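Long-range contact in flagellar brake protein YcgR (PDB 5KEC), which probably activates transcription of type 3 fimbriae genes, and so biofilm formation, in response to the second messenger c-di-GMP: residues B[182-187]-B[203-208]. Sequence-based numbering, arbitrary orientation.
Sequences LVVKNV and YQISCQ
Ser-206 O takes two backbone N-H groups from the neighbouring strand. Lys-185 N gives the shorter bond, 2.8 Å to Ser-206 O. Asn-186 N adds a weak one to the same oxygen. Ser-206 N returns a nearly straight bond of 2.7 Å to Asn-186 O. Lys-185 and Asn-186 thus stand together opposite the single residue Ser-206, which makes a classic beta bulge, and the register shifts by one there. The alpha-like backbone of Lys-185 (psi -39°) goes with it. Beyond the bulge, Val-183 and Gln-208 form a regular hydrogen-bonded pair. Val-183 N bonds to Gln-208 O at 3.0 Å, and Gln-208 N bonds back to Val-183 O.

On one face of the sheet the contact is apolar. Ile-205 has CG1 anti to the carbonyl carbon (chi1 -59°) and CG2 anti to the backbone N, which sets its two branches against two valines. Its CG2 meets Val-184 CG1 at 3.7 Å, and its CG1 meets Val-187 CG2 at 3.8 Å. The side chains of Val-187 and Ile-205 run alongside each other in the same direction. Cys-207 follows on this face, with CB 4.1 Å from Leu-182 CB. The aliphatic part of Lys-185 passes obliquely across the end of Gln-208, its CE in van der Waals contact with Gln-208 NE2 at 3.8 Å.

The strands are the two arms of an antiparallel hairpin, 177-193 with 199-210, in the C-terminal beta domain, consistent with a PilZ fold. Asn-186 and Ser-206 share the other face, their CB atoms 4.1 Å apart. Asn-186, Gln-204, Ser-206 and Cys-207 all bind c-di-GMP in another structure of this protein; no ligand is bound here.

Lys-185 NZ bonds to Asn-162 OD1, and Lys-185 O accepts from His-161 ND1. Leu-149 of strand 146-151 touches both Leu-182 and Cys-207.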
ATOM      1  N   LEU B 182      -9.294  10.649  -0.295  1.00 25.08           N
ATOM      2  CA  LEU B 182      -7.985  10.365   0.272  1.00 33.86           C
ATOM      3  C   LEU B 182      -8.100  10.025   1.750  1.00 22.85           C
ATOM      4  O   LEU B 182      -8.863  10.647   2.485  1.00 30.42           O
ATOM      5  CB  LEU B 182      -7.046  11.557   0.090  1.00 31.83           C
ATOM      6  CG  LEU B 182      -6.844  12.071  -1.334  1.00 35.17           C
ATOM      7  CD1 LEU B 182      -6.086  13.392  -1.309  1.00 32.08           C
ATOM      8  CD2 LEU B 182      -6.127  11.039  -2.188  1.00 32.23           C
ATOM      9  N   VAL B 183      -7.330   9.035   2.178  1.00 28.00           N
ATOM     10  CA  VAL B 183      -7.238   8.698   3.591  1.00 23.32           C
ATOM     11  C   VAL B 183      -5.874   9.140   4.097  1.00 25.49           C
ATOM     12  O   VAL B 183      -4.845   8.643   3.646  1.00 21.20           O
ATOM     13  CB  VAL B 183      -7.401   7.188   3.822  1.00 31.25           C
ATOM     14  CG1 VAL B 183      -7.160   6.840   5.287  1.00 32.08           C
ATOM     15  CG2 VAL B 183      -8.788   6.724   3.369  1.00 31.55           C
ATOM     16  N   VAL B 184      -5.872  10.096   5.016  1.00 24.79           N
ATOM     17  CA  VAL B 184      -4.639  10.609   5.587  1.00 27.16           C
ATOM     18  C   VAL B 184      -3.968   9.519   6.417  1.00 33.49           C
ATOM     19  O   VAL B 184      -4.596   8.925   7.288  1.00 28.72           O
ATOM     20  CB  VAL B 184      -4.914  11.849   6.458  1.00 30.58           C
ATOM     21  CG1 VAL B 184      -3.629  12.335   7.133  1.00 29.60           C
ATOM     22  CG2 VAL B 184      -5.536  12.951   5.614  1.00 24.07           C
ATOM     23  N   LYS B 185      -2.699   9.247   6.132  1.00 30.97           N
ATOM     24  CA  LYS B 185      -1.972   8.183   6.824  1.00 39.77           C
ATOM     25  C   LYS B 185      -0.889   8.711   7.751  1.00 48.03           C
ATOM     26  O   LYS B 185      -0.680   8.176   8.839  1.00 49.64           O
ATOM     27  CB  LYS B 185      -1.346   7.206   5.825  1.00 31.65           C
ATOM     28  CG  LYS B 185      -2.334   6.239   5.206  1.00 31.10           C
ATOM     29  CD  LYS B 185      -3.042   5.461   6.292  1.00 38.72           C
ATOM     30  CE  LYS B 185      -4.142   4.581   5.737  1.00 48.22           C
ATOM     31  NZ  LYS B 185      -4.866   3.887   6.842  1.00 49.61           N
ATOM     32  N   ASN B 186      -0.195   9.757   7.316  1.00 45.76           N
ATOM     33  CA  ASN B 186       0.955  10.253   8.058  1.00 42.49           C
ATOM     34  C   ASN B 186       1.260  11.712   7.746  1.00 35.25           C
ATOM     35  O   ASN B 186       1.252  12.121   6.590  1.00 35.96           O
ATOM     36  CB  ASN B 186       2.180   9.389   7.753  1.00 47.12           C
ATOM     37  CG  ASN B 186       3.043   9.152   8.972  1.00 73.60           C
ATOM     38  OD1 ASN B 186       2.755   8.277   9.790  1.00 84.96           O
ATOM     39  ND2 ASN B 186       4.117   9.924   9.096  1.00 80.41           N
ATOM     40  N   VAL B 187       1.523  12.497   8.782  1.00 31.19           N
ATOM     41  CA  VAL B 187       1.923  13.879   8.582  1.00 25.99           C
ATOM     42  C   VAL B 187       3.269  14.133   9.256  1.00 33.05           C
ATOM     43  O   VAL B 187       3.435  13.860  10.449  1.00 28.70           O
ATOM     44  CB  VAL B 187       0.871  14.866   9.140  1.00 29.95           C
ATOM     45  CG1 VAL B 187       1.287  16.304   8.855  1.00 23.80           C
ATOM     46  CG2 VAL B 187      -0.511  14.577   8.546  1.00 38.74           C
ATOM     47  N   TYR B 203       4.946  20.855   5.316  1.00 21.60           N
ATOM     48  CA  TYR B 203       4.200  19.730   5.849  1.00 25.31           C
ATOM     49  C   TYR B 203       3.932  18.708   4.752  1.00 29.57           C
ATOM     50  O   TYR B 203       3.406  19.045   3.688  1.00 29.27           O
ATOM     51  CB  TYR B 203       2.889  20.203   6.480  1.00 21.18           C
ATOM     52  CG  TYR B 203       3.092  21.074   7.691  1.00 19.35           C
ATOM     53  CD1 TYR B 203       3.027  20.539   8.968  1.00 27.72           C
ATOM     54  CD2 TYR B 203       3.367  22.428   7.560  1.00 26.75           C
ATOM     55  CE1 TYR B 203       3.221  21.331  10.084  1.00 29.19           C
ATOM     56  CE2 TYR B 203       3.561  23.228   8.673  1.00 32.36           C
ATOM     57  CZ  TYR B 203       3.489  22.671   9.930  1.00 31.00           C
ATOM     58  OH  TYR B 203       3.682  23.459  11.042  1.00 37.01           O
ATOM     59  N   GLN B 204       4.319  17.465   5.011  1.00 28.37           N
ATOM     60  CA  GLN B 204       4.088  16.383   4.071  1.00 24.98           C
ATOM     61  C   GLN B 204       3.008  15.459   4.612  1.00 30.98           C
ATOM     62  O   GLN B 204       3.167  14.853   5.670  1.00 29.96           O
ATOM     63  CB  GLN B 204       5.374  15.601   3.808  1.00 29.50           C
ATOM     64  CG  GLN B 204       5.176  14.383   2.915  1.00 26.67           C
ATOM     65  CD  GLN B 204       6.474  13.687   2.572  1.00 35.21           C
ATOM     66  OE1 GLN B 204       7.234  14.157   1.730  1.00 33.48           O
ATOM     67  NE2 GLN B 204       6.738  12.558   3.226  1.00 36.48           N
ATOM     68  N   ILE B 205       1.896  15.378   3.887  1.00 19.60           N
ATOM     69  CA  ILE B 205       0.801  14.504   4.269  1.00 29.66           C
ATOM     70  C   ILE B 205       0.755  13.320   3.323  1.00 29.72           C
ATOM     71  O   ILE B 205       0.547  13.481   2.121  1.00 25.11           O
ATOM     72  CB  ILE B 205      -0.550  15.243   4.263  1.00 31.92           C
ATOM     73  CG1 ILE B 205      -0.507  16.430   5.228  1.00 32.70           C
ATOM     74  CG2 ILE B 205      -1.671  14.296   4.643  1.00 31.83           C
ATOM     75  CD1 ILE B 205      -0.261  17.758   4.559  1.00 25.20           C
ATOM     76  N   SER B 206       0.983  12.129   3.872  1.00 24.52           N
ATOM     77  CA  SER B 206       0.981  10.914   3.076  1.00 24.89           C
ATOM     78  C   SER B 206      -0.421  10.361   3.067  1.00 31.33           C
ATOM     79  O   SER B 206      -1.047  10.215   4.118  1.00 32.53           O
ATOM     80  CB  SER B 206       1.964   9.884   3.639  1.00 32.85           C
ATOM     81  OG  SER B 206       3.295  10.344   3.492  1.00 43.41           O
ATOM     82  N   CYS B 207      -0.920  10.063   1.876  1.00 25.36           N
ATOM     83  CA  CYS B 207      -2.309   9.656   1.730  1.00 27.98           C
ATOM     84  C   CYS B 207      -2.447   8.348   0.979  1.00 26.81           C
ATOM     85  O   CYS B 207      -1.579   7.965   0.195  1.00 33.85           O
ATOM     86  CB  CYS B 207      -3.101  10.754   1.021  1.00 29.36           C
ATOM     87  SG  CYS B 207      -3.235  12.279   1.995  1.00 41.86           S
ATOM     88  N   GLN B 208      -3.548   7.661   1.239  1.00 34.77           N
ATOM     89  CA  GLN B 208      -3.878   6.455   0.513  1.00 38.22           C
ATOM     90  C   GLN B 208      -5.052   6.793  -0.395  1.00 34.83           C
ATOM     91  O   GLN B 208      -6.017   7.416   0.041  1.00 34.64           O
ATOM     92  CB  GLN B 208      -4.254   5.348   1.494  1.00 45.54           C
ATOM     93  CG  GLN B 208      -4.373   3.971   0.878  1.00 56.21           C
ATOM     94  CD  GLN B 208      -4.829   2.935   1.885  1.00 65.77           C
ATOM     95  OE1 GLN B 208      -6.015   2.609   1.962  1.00 68.87           O
ATOM     96  NE2 GLN B 208      -3.887   2.414   2.667  1.00 63.55           N
TER